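Local coordinates for uncharacterized protein Q99UF4 (Staphylococcus aureus, PDB 3B2N) that probably acts as a two-component response regulator of the LuxR family that binds DNA and controls transcription, here seen as its receiver domain, at residues I7-Q12 / V53-E58; T63-L68 / V80-T85; T85-G90 / Y103-R108. One frame throughout, in Å; residues are numbered along the deposited sequence.

Contact 1: I7-Q12 / V53-E58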
loop_
_atom_site.group_PDB
_atom_site.type_symbol
_atom_site.label_atom_id
_atom_site.label_comp_id
_atom_site.label_asym_id
_atom_site.label_seq_id
_atom_site.Cartn_x
_atom_site.Cartn_y
_atom_site.Cartn_z
ATOM N N ILE A 7 0.391 2.809 -6.558
ATOM C CA ILE A 7 0.435 1.412 -6.936
ATOM C C ILE A 7 -0.241 0.633 -5.802
ATOM O O ILE A 7 -0.080 0.965 -4.620
ATOM C CB ILE A 7 1.913 0.923 -7.203
ATOM C CG1 ILE A 7 2.454 1.572 -8.486
ATOM C CG2 ILE A 7 1.975 -0.664 -7.232
ATOM C CD1 ILE A 7 3.925 1.280 -8.867
ATOM N N ILE A 8 -0.982 -0.419 -6.151
ATOM C CA ILE A 8 -1.706 -1.198 -5.159
ATOM C C ILE A 8 -1.245 -2.611 -5.231
ATOM O O ILE A 8 -1.270 -3.221 -6.314
ATOM C CB ILE A 8 -3.223 -1.186 -5.374
ATOM C CG1 ILE A 8 -3.720 0.272 -5.283
ATOM C CG2 ILE A 8 -3.918 -2.162 -4.300
ATOM C CD1 ILE A 8 -5.152 0.463 -5.718
ATOM N N ALA A 9 -0.760 -3.135 -4.112
ATOM C CA ALA A 9 -0.366 -4.545 -4.150
ATOM C C ALA A 9 -1.263 -5.222 -3.105
ATOM O O ALA A 9 -1.182 -4.911 -1.901
ATOM C CB ALA A 9 1.143 -4.708 -3.798
ATOM N N GLU A 10 -2.101 -6.143 -3.538
ATOM C CA GLU A 10 -3.042 -6.800 -2.646
ATOM C C GLU A 10 -3.273 -8.278 -3.047
ATOM O O GLU A 10 -3.466 -8.615 -4.231
ATOM C CB GLU A 10 -4.360 -5.989 -2.592
ATOM C CG GLU A 10 -5.648 -6.830 -2.241
ATOM C CD GLU A 10 -5.634 -7.356 -0.783
ATOM O OE1 GLU A 10 -5.184 -6.621 0.137
ATOM O OE2 GLU A 10 -6.028 -8.525 -0.566
ATOM N N ASP A 11 -3.243 -9.162 -2.062
ATOM C CA ASP A 11 -3.248 -10.580 -2.372
ATOM C C ASP A 11 -4.583 -10.998 -2.974
ATOM O O ASP A 11 -4.624 -11.780 -3.874
ATOM C CB ASP A 11 -3.004 -11.385 -1.100
ATOM C CG ASP A 11 -2.864 -12.868 -1.390
ATOM O OD1 ASP A 11 -3.755 -13.618 -0.999
ATOM O OD2 ASP A 11 -1.917 -13.279 -2.090
ATOM N N GLN A 12 -5.691 -10.424 -2.517
ATOM C CA GLN A 12 -6.938 -10.980 -2.932
ATOM C C GLN A 12 -7.423 -10.202 -4.170
ATOM O O GLN A 12 -7.590 -8.977 -4.114
ATOM C CB GLN A 12 -7.947 -10.892 -1.778
ATOM C CG GLN A 12 -9.303 -11.470 -2.126
ATOM C CD GLN A 12 -10.301 -11.001 -1.141
ATOM O OE1 GLN A 12 -10.969 -10.007 -1.383
ATOM N NE2 GLN A 12 -10.409 -11.692 -0.007
ATOM N N VAL A 53 2.101 4.137 -2.105
ATOM C CA VAL A 53 1.775 2.729 -2.345
ATOM C C VAL A 53 0.878 2.178 -1.244
ATOM O O VAL A 53 0.996 2.553 -0.050
ATOM C CB VAL A 53 3.020 1.801 -2.553
ATOM C CG1 VAL A 53 3.777 2.180 -3.821
ATOM C CG2 VAL A 53 4.001 1.840 -1.343
ATOM N N ILE A 54 -0.001 1.259 -1.653
ATOM C CA ILE A 54 -0.851 0.516 -0.732
ATOM C C ILE A 54 -0.402 -0.946 -0.785
ATOM O O ILE A 54 -0.354 -1.540 -1.886
ATOM C CB ILE A 54 -2.314 0.684 -1.153
ATOM C CG1 ILE A 54 -2.621 2.192 -1.202
ATOM C CG2 ILE A 54 -3.224 0.087 -0.189
ATOM C CD1 ILE A 54 -4.044 2.469 -1.627
ATOM N N LEU A 55 -0.090 -1.509 0.387
ATOM C CA LEU A 55 0.551 -2.809 0.435
ATOM C C LEU A 55 -0.198 -3.689 1.426
ATOM O O LEU A 55 -0.395 -3.299 2.603
ATOM C CB LEU A 55 2.009 -2.647 0.937
ATOM C CG LEU A 55 3.242 -2.470 0.049
ATOM C CD1 LEU A 55 2.957 -1.968 -1.317
ATOM C CD2 LEU A 55 4.260 -1.608 0.725
ATOM N N ASP A 56 -0.628 -4.848 0.946
ATOM C CA ASP A 56 -1.099 -5.933 1.815
ATOM C C ASP A 56 0.174 -6.525 2.489
ATOM O O ASP A 56 1.272 -6.297 2.010
ATOM C CB ASP A 56 -1.826 -6.966 0.915
ATOM C CG ASP A 56 -2.495 -8.091 1.676
ATOM O OD1 ASP A 56 -2.684 -8.012 2.935
ATOM O OD2 ASP A 56 -2.813 -9.095 0.998
ATOM N N ILE A 57 0.040 -7.242 3.605
ATOM C CA ILE A 57 1.217 -7.859 4.230
ATOM C C ILE A 57 1.527 -9.192 3.600
ATOM O O ILE A 57 2.536 -9.358 2.952
ATOM C CB ILE A 57 1.057 -8.066 5.714
ATOM C CG1 ILE A 57 0.850 -6.721 6.403
ATOM C CG2 ILE A 57 2.314 -8.830 6.283
ATOM C CD1 ILE A 57 0.888 -6.763 7.940
ATOM N N GLU A 58 0.668 -10.167 3.764
ATOM C CA GLU A 58 1.090 -11.486 3.394
ATOM C C GLU A 58 0.822 -11.736 1.913
ATOM O O GLU A 58 -0.316 -11.942 1.530
ATOM C CB GLU A 58 0.346 -12.483 4.267
ATOM C CG GLU A 58 0.811 -13.906 4.179
ATOM C CD GLU A 58 0.155 -14.686 5.289
ATOM O OE1 GLU A 58 -0.077 -14.047 6.349
ATOM O OE2 GLU A 58 -0.146 -15.896 5.100
#

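Contact 2: T63-L68 / V80-T85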
loop_
_atom_site.group_PDB
_atom_site.type_symbol
_atom_site.label_atom_id
_atom_site.label_comp_id
_atom_site.label_asym_id
_atom_site.label_seq_id
_atom_site.Cartn_x
_atom_site.Cartn_y
_atom_site.Cartn_z
ATOM N N THR A 63 6.511 -9.914 1.135
ATOM C CA THR A 63 5.408 -9.421 1.935
ATOM C C THR A 63 5.448 -7.925 1.810
ATOM O O THR A 63 6.474 -7.351 1.378
ATOM C CB THR A 63 5.582 -9.776 3.433
ATOM O OG1 THR A 63 6.701 -9.049 3.956
ATOM C CG2 THR A 63 5.793 -11.361 3.648
ATOM N N GLY A 64 4.349 -7.276 2.180
ATOM C CA GLY A 64 4.279 -5.812 2.196
ATOM C C GLY A 64 5.315 -5.189 3.122
ATOM O O GLY A 64 5.857 -4.088 2.846
ATOM N N LEU A 65 5.613 -5.894 4.214
ATOM C CA LEU A 65 6.611 -5.436 5.170
ATOM C C LEU A 65 8.036 -5.482 4.608
ATOM O O LEU A 65 8.821 -4.570 4.857
ATOM C CB LEU A 65 6.509 -6.234 6.484
ATOM C CG LEU A 65 5.238 -6.127 7.374
ATOM C CD1 LEU A 65 5.212 -7.238 8.485
ATOM C CD2 LEU A 65 5.072 -4.710 7.993
ATOM N N GLU A 66 8.385 -6.543 3.884
ATOM C CA GLU A 66 9.647 -6.570 3.122
ATOM C C GLU A 66 9.717 -5.485 2.014
ATOM O O GLU A 66 10.757 -4.902 1.773
ATOM C CB GLU A 66 9.852 -7.949 2.513
ATOM C CG GLU A 66 10.029 -9.019 3.565
ATOM C CD GLU A 66 9.947 -10.422 3.016
ATOM O OE1 GLU A 66 9.084 -10.746 2.155
ATOM O OE2 GLU A 66 10.768 -11.237 3.483
ATOM N N VAL A 67 8.614 -5.245 1.321
ATOM C CA VAL A 67 8.573 -4.163 0.330
ATOM C C VAL A 67 8.780 -2.801 1.051
ATOM O O VAL A 67 9.585 -1.994 0.625
ATOM C CB VAL A 67 7.249 -4.160 -0.460
ATOM C CG1 VAL A 67 7.132 -2.915 -1.383
ATOM C CG2 VAL A 67 7.106 -5.464 -1.309
ATOM N N LEU A 68 8.049 -2.557 2.139
ATOM C CA LEU A 68 8.234 -1.331 2.929
ATOM C C LEU A 68 9.693 -1.197 3.357
ATOM O O LEU A 68 10.307 -0.137 3.168
ATOM C CB LEU A 68 7.304 -1.342 4.164
ATOM C CG LEU A 68 7.646 -0.388 5.335
ATOM C CD1 LEU A 68 7.489 1.070 4.891
ATOM C CD2 LEU A 68 6.714 -0.660 6.489
ATOM N N VAL A 80 3.870 5.151 2.238
ATOM C CA VAL A 80 3.546 3.725 2.213
ATOM C C VAL A 80 2.447 3.468 3.217
ATOM O O VAL A 80 2.614 3.750 4.428
ATOM C CB VAL A 80 4.786 2.809 2.559
ATOM C CG1 VAL A 80 4.372 1.354 2.569
ATOM C CG2 VAL A 80 6.000 3.066 1.625
ATOM N N ILE A 81 1.351 2.893 2.733
ATOM C CA ILE A 81 0.260 2.496 3.605
ATOM C C ILE A 81 0.110 0.976 3.545
ATOM O O ILE A 81 -0.071 0.423 2.456
ATOM C CB ILE A 81 -1.038 3.192 3.164
ATOM C CG1 ILE A 81 -0.838 4.712 3.375
ATOM C CG2 ILE A 81 -2.237 2.617 3.986
ATOM C CD1 ILE A 81 -1.454 5.550 2.378
ATOM N N ILE A 82 0.204 0.319 4.695
ATOM C CA ILE A 82 -0.129 -1.074 4.801
ATOM C C ILE A 82 -1.619 -1.223 5.107
ATOM O O ILE A 82 -2.162 -0.493 5.931
ATOM C CB ILE A 82 0.738 -1.757 5.841
ATOM C CG1 ILE A 82 2.214 -1.662 5.402
ATOM C CG2 ILE A 82 0.243 -3.175 6.185
ATOM C CD1 ILE A 82 3.015 -2.864 5.564
ATOM N N VAL A 83 -2.281 -2.162 4.421
ATOM C CA VAL A 83 -3.727 -2.360 4.570
ATOM C C VAL A 83 -3.886 -3.841 4.714
ATOM O O VAL A 83 -3.559 -4.554 3.772
ATOM C CB VAL A 83 -4.482 -1.871 3.283
ATOM C CG1 VAL A 83 -5.970 -2.157 3.361
ATOM C CG2 VAL A 83 -4.308 -0.457 3.130
ATOM N N THR A 84 -4.351 -4.325 5.876
ATOM C CA THR A 84 -4.327 -5.753 6.180
ATOM C C THR A 84 -5.528 -6.180 7.018
ATOM O O THR A 84 -6.121 -5.348 7.718
ATOM C CB THR A 84 -3.007 -6.133 6.951
ATOM O OG1 THR A 84 -2.911 -7.557 7.111
ATOM C CG2 THR A 84 -2.954 -5.427 8.357
ATOM N N THR A 85 -5.881 -7.470 6.966
ATOM C CA THR A 85 -6.773 -8.060 7.988
ATOM C C THR A 85 -6.082 -8.320 9.351
ATOM O O THR A 85 -6.755 -8.468 10.367
ATOM C CB THR A 85 -7.379 -9.386 7.520
ATOM O OG1 THR A 85 -6.310 -10.297 7.232
ATOM C CG2 THR A 85 -8.150 -9.200 6.262
#

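Contact 3: T85-G90 / Y103-R108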
loop_
_atom_site.group_PDB
_atom_site.type_symbol
_atom_site.label_atom_id
_atom_site.label_comp_id
_atom_site.label_asym_id
_atom_site.label_seq_id
_atom_site.Cartn_x
_atom_site.Cartn_y
_atom_site.Cartn_z
ATOM N N THR A 85 -5.881 -7.470 6.966
ATOM C CA THR A 85 -6.773 -8.060 7.988
ATOM C C THR A 85 -6.082 -8.320 9.351
ATOM O O THR A 85 -6.755 -8.468 10.367
ATOM C CB THR A 85 -7.379 -9.386 7.520
ATOM O OG1 THR A 85 -6.310 -10.297 7.232
ATOM C CG2 THR A 85 -8.150 -9.200 6.262
ATOM N N PHE A 86 -4.754 -8.359 9.396
ATOM C CA PHE A 86 -4.101 -8.880 10.617
ATOM C C PHE A 86 -4.192 -7.970 11.838
ATOM O O PHE A 86 -3.627 -6.851 11.857
ATOM C CB PHE A 86 -2.629 -9.286 10.388
ATOM C CG PHE A 86 -2.441 -10.371 9.351
ATOM C CD1 PHE A 86 -1.215 -10.511 8.685
ATOM C CD2 PHE A 86 -3.483 -11.245 9.032
ATOM C CE1 PHE A 86 -1.035 -11.510 7.726
ATOM C CE2 PHE A 86 -3.315 -12.232 8.063
ATOM C CZ PHE A 86 -2.101 -12.364 7.409
ATOM N N LYS A 87 -4.876 -8.473 12.860
ATOM C CA LYS A 87 -4.908 -7.818 14.150
ATOM C C LYS A 87 -3.669 -8.159 15.007
ATOM O O LYS A 87 -3.341 -7.395 15.920
ATOM C CB LYS A 87 -6.194 -8.171 14.892
ATOM C CG LYS A 87 -7.450 -7.591 14.268
ATOM C CD LYS A 87 -7.615 -6.127 14.635
ATOM C CE LYS A 87 -8.161 -5.928 16.047
ATOM N NZ LYS A 87 -9.582 -6.370 16.134
ATOM N N ARG A 88 -2.991 -9.282 14.724
ATOM C CA ARG A 88 -1.735 -9.648 15.438
ATOM C C ARG A 88 -0.800 -8.472 15.737
ATOM O O ARG A 88 -0.420 -7.731 14.818
ATOM C CB ARG A 88 -0.943 -10.745 14.705
ATOM C CG ARG A 88 -0.882 -12.100 15.463
ATOM C CD ARG A 88 -1.284 -13.291 14.566
ATOM N NE ARG A 88 -2.700 -13.227 14.154
ATOM C CZ ARG A 88 -3.166 -12.587 13.073
ATOM N NH1 ARG A 88 -2.339 -11.945 12.256
ATOM N NH2 ARG A 88 -4.469 -12.589 12.813
ATOM N N PRO A 89 -0.416 -8.312 17.029
ATOM C CA PRO A 89 0.476 -7.243 17.520
ATOM C C PRO A 89 1.844 -7.193 16.805
ATOM O O PRO A 89 2.381 -6.101 16.584
ATOM C CB PRO A 89 0.673 -7.616 19.005
ATOM C CG PRO A 89 0.339 -9.117 19.087
ATOM C CD PRO A 89 -0.815 -9.218 18.130
ATOM N N GLY A 90 2.392 -8.364 16.458
ATOM C CA GLY A 90 3.689 -8.466 15.790
ATOM C C GLY A 90 3.769 -7.683 14.486
ATOM O O GLY A 90 4.787 -7.034 14.211
ATOM N N TYR A 103 -0.988 2.465 8.945
ATOM C CA TYR A 103 -1.331 1.058 9.038
ATOM C C TYR A 103 -2.863 1.013 9.101
ATOM O O TYR A 103 -3.451 1.508 10.035
ATOM C CB TYR A 103 -0.744 0.505 10.323
ATOM C CG TYR A 103 -0.773 -1.002 10.445
ATOM C CD1 TYR A 103 0.266 -1.787 9.926
ATOM C CD2 TYR A 103 -1.812 -1.649 11.116
ATOM C CE1 TYR A 103 0.272 -3.174 10.077
ATOM C CE2 TYR A 103 -1.824 -3.032 11.246
ATOM C CZ TYR A 103 -0.789 -3.770 10.721
ATOM O OH TYR A 103 -0.783 -5.105 10.873
ATOM N N VAL A 104 -3.509 0.438 8.108
ATOM C CA VAL A 104 -4.966 0.475 8.056
ATOM C C VAL A 104 -5.533 -0.941 8.069
ATOM O O VAL A 104 -5.176 -1.787 7.214
ATOM C CB VAL A 104 -5.421 1.242 6.794
ATOM C CG1 VAL A 104 -6.962 1.196 6.611
ATOM C CG2 VAL A 104 -4.944 2.688 6.892
ATOM N N LEU A 105 -6.420 -1.204 9.025
ATOM C CA LEU A 105 -7.100 -2.499 9.084
ATOM C C LEU A 105 -8.232 -2.552 8.081
ATOM O O LEU A 105 -8.902 -1.549 7.865
ATOM C CB LEU A 105 -7.715 -2.681 10.469
ATOM C CG LEU A 105 -7.193 -3.614 11.548
ATOM C CD1 LEU A 105 -5.710 -3.700 11.594
ATOM C CD2 LEU A 105 -7.756 -3.128 12.872
ATOM N N LYS A 106 -8.512 -3.741 7.538
ATOM C CA LYS A 106 -9.657 -3.898 6.612
ATOM C C LYS A 106 -11.015 -3.857 7.299
ATOM O O LYS A 106 -12.027 -4.073 6.639
ATOM C CB LYS A 106 -9.485 -5.150 5.731
ATOM C CG LYS A 106 -8.196 -4.986 4.889
ATOM C CD LYS A 106 -7.969 -6.153 3.957
ATOM C CE LYS A 106 -6.705 -5.990 3.131
ATOM N NZ LYS A 106 -6.432 -7.321 2.462
ATOM N N GLU A 107 -11.024 -3.572 8.621
ATOM C CA GLU A 107 -12.222 -3.070 9.317
ATOM C C GLU A 107 -12.719 -1.695 8.844
ATOM O O GLU A 107 -13.877 -1.321 9.081
ATOM C CB GLU A 107 -11.965 -2.987 10.830
ATOM C CG GLU A 107 -12.274 -4.301 11.533
ATOM C CD GLU A 107 -11.854 -4.304 12.999
ATOM O OE1 GLU A 107 -11.991 -5.371 13.631
ATOM O OE2 GLU A 107 -11.399 -3.249 13.517
ATOM N N ARG A 108 -11.831 -0.948 8.187
ATOM C CA ARG A 108 -12.101 0.401 7.675
ATOM C C ARG A 108 -12.627 0.274 6.281
ATOM O O ARG A 108 -12.286 -0.688 5.585
ATOM C CB ARG A 108 -10.771 1.209 7.611
ATOM C CG ARG A 108 -9.997 1.293 8.942
ATOM C CD ARG A 108 -10.551 2.395 9.869
ATOM N NE ARG A 108 -11.769 1.951 10.513
ATOM C CZ ARG A 108 -11.825 1.112 11.556
ATOM N NH1 ARG A 108 -13.021 0.783 12.047
ATOM N NH2 ARG A 108 -10.708 0.592 12.104
HETATM O O HOH W 1 -4.798 -8.660 4.374
#

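Contact 1: I7-Q12 / V53-E58
Ile7 to Ala9 and Val53 to Leu55 run side by side as parallel strands, their axes 5° apart, with Ile8 level with Ile54. Three backbone hydrogen bonds join them: Ile54 N to Ile7 O, Ala9 N to Ile54 O, and Asp56 N to Ala9 O at 2.9 Å. Side chains alternate between the two faces. Ile8 and Ile54 share the face covered by helix 13-26, with Ile8 CG1 4.3 Å from Ile54 CD1. Ile7, Val53, Ala9 and Leu55 share the other, where Leu55 CD1 lies 4.1 Å from the Ala9 methyl.

Past the strand ends the contact becomes acidic. Asp56 points toward 7-12, and its CG lies anti to its backbone N (chi1 -174°). Its OD2 accepts from Asp11 N at 3.1 Å, on the anti side and 16° out of the carboxylate plane. The Glu10 chain is bent at chi2. Glu10 OE1 lies 3.5 Å from Asp56 OD2, and the two carboxylate planes are nearly parallel. Glu10 OE2 accepts from Gln12 N at 2.7 Å. Lys106 pairs with Glu10 OE1 and only weakly with Asp56 OD1.

Acidic residues at the ends of these two strands are characteristic of the CheY-like receiver pocket, in which Asp56 is probably the phosphoacceptor. Such close carboxylates would repel each other, and the Lys106 ammonium probably offsets part of that repulsion.

Contact 2: T63-L68 / V80-T85
Leu68 CG lies anti to its backbone N (chi1 161°), and Leu68 CD1 packs on Val80. Ile82 CG1 lies anti to the carbonyl carbon (chi1 -62°), and Ile82 CD1 beyond it meets Leu65. The contact belongs to a beta-alpha-beta unit of the CheY-like receiver fold, made of strand 52-55, helix 64-73 and strand 79-84. Segment 64-68 runs at 173° to segment 80-84, the two axes coming within 9.7 Å of each other.

The side chains that meet are all apolar. Ile82 CD1 is their hub. Leu65 CD2 meets it at 3.7 Å, the two side chains crossing at about a right angle. The backbone of Gly64 also lies against it, with Gly64 C 4.1 Å away. Leu68 splits its two methyls between two strand residues. CD2 turns to Ile82 CD1, at 4.4 Å, while CD1 sits over the branched end of Val80, near CB and both methyls. Beyond the two segments, Val100 touches both Leu68 and Ile82, and Val53 and Leu55 of the neighbouring strand 52-55 lie against Val80.

The helix start is fixed by its own polar groups, on the side turned from the strand. Thr63 and Glu66 form a capping box. Glu66 N gives a nearly straight bond to Thr63 OG1 at 3.0 Å. In return, Thr63 N donates to the anti lone pair of Glu66 OE1 at 2.9 Å.

Contact 3: T85-G90 / Y103-R108
Thr85 and Lys106 lie side by side, their CA atoms 5.2 Å apart, and one water serves both. It accepts from Thr85 N at 3.1 Å and from Lys106 NZ at 2.8 Å. The Lys106 chain is extended beyond CG and passes obliquely beside Thr85, with Lys106 CD 3.8 Å from Thr85 CG2. The stronger polar partner of Lys106 NZ is Glu10, in a salt bridge; Asp56 is a weak, longer one. The ammonium thus has a carboxylate and a water as close partners.

Phe86 O receives a weak bond from Tyr103 OH at 3.5 Å, and it lies at the edge of the tyrosine ring, near the ring plane. Leu105 CD1 rests against the same oxygen. Phe86 N is satisfied by Thr84 OG1. Lys87 bends at chi2, chi3 and chi4, and its chain crosses Leu105 at about a right angle. Lys87 CD and Leu105 CD2 are tightly packed at 3.5 Å. Lys87 NZ forms a long salt bridge to Glu107 OE1, at 3.6 Å, between two exposed side chains. Arg108 N donates to Leu105 O at 3.0 Å, closing the type I turn from Leu105 to Arg108.

The contact lies at the C-terminal ends of neighbouring parallel strands 79-84 and 102-105. Thr84, Tyr103 and Lys106 match the threonine, aromatic and lysine pattern of CheY-like receiver domains, in which the lysine reaches into the acidic pocket.

In the fold
Contacts 1 and 2 are buried, while contact 3 lies at the surface. All three reach the same parallel sheet. Strand 52-55 of contact 1 is hydrogen-bonded to strand 79-84 of contact 2, and that strand to 102-105 of contact 3. Contacts 2 and 3 share Thr85 and belong to successive beta-alpha-beta units. The chemistry changes with place: strand-to-strand backbone bonds and a cluster of carboxylates in contact 1, apolar helix-to-sheet packing in contact 2, and a bridging water, a weak hydrogen bond and a long salt bridge in contact 3. Lys106 NZ ties contact 3 to contact 1 through Glu10 OE1, bringing loops from separate strands together at the probable phosphorylation pocket.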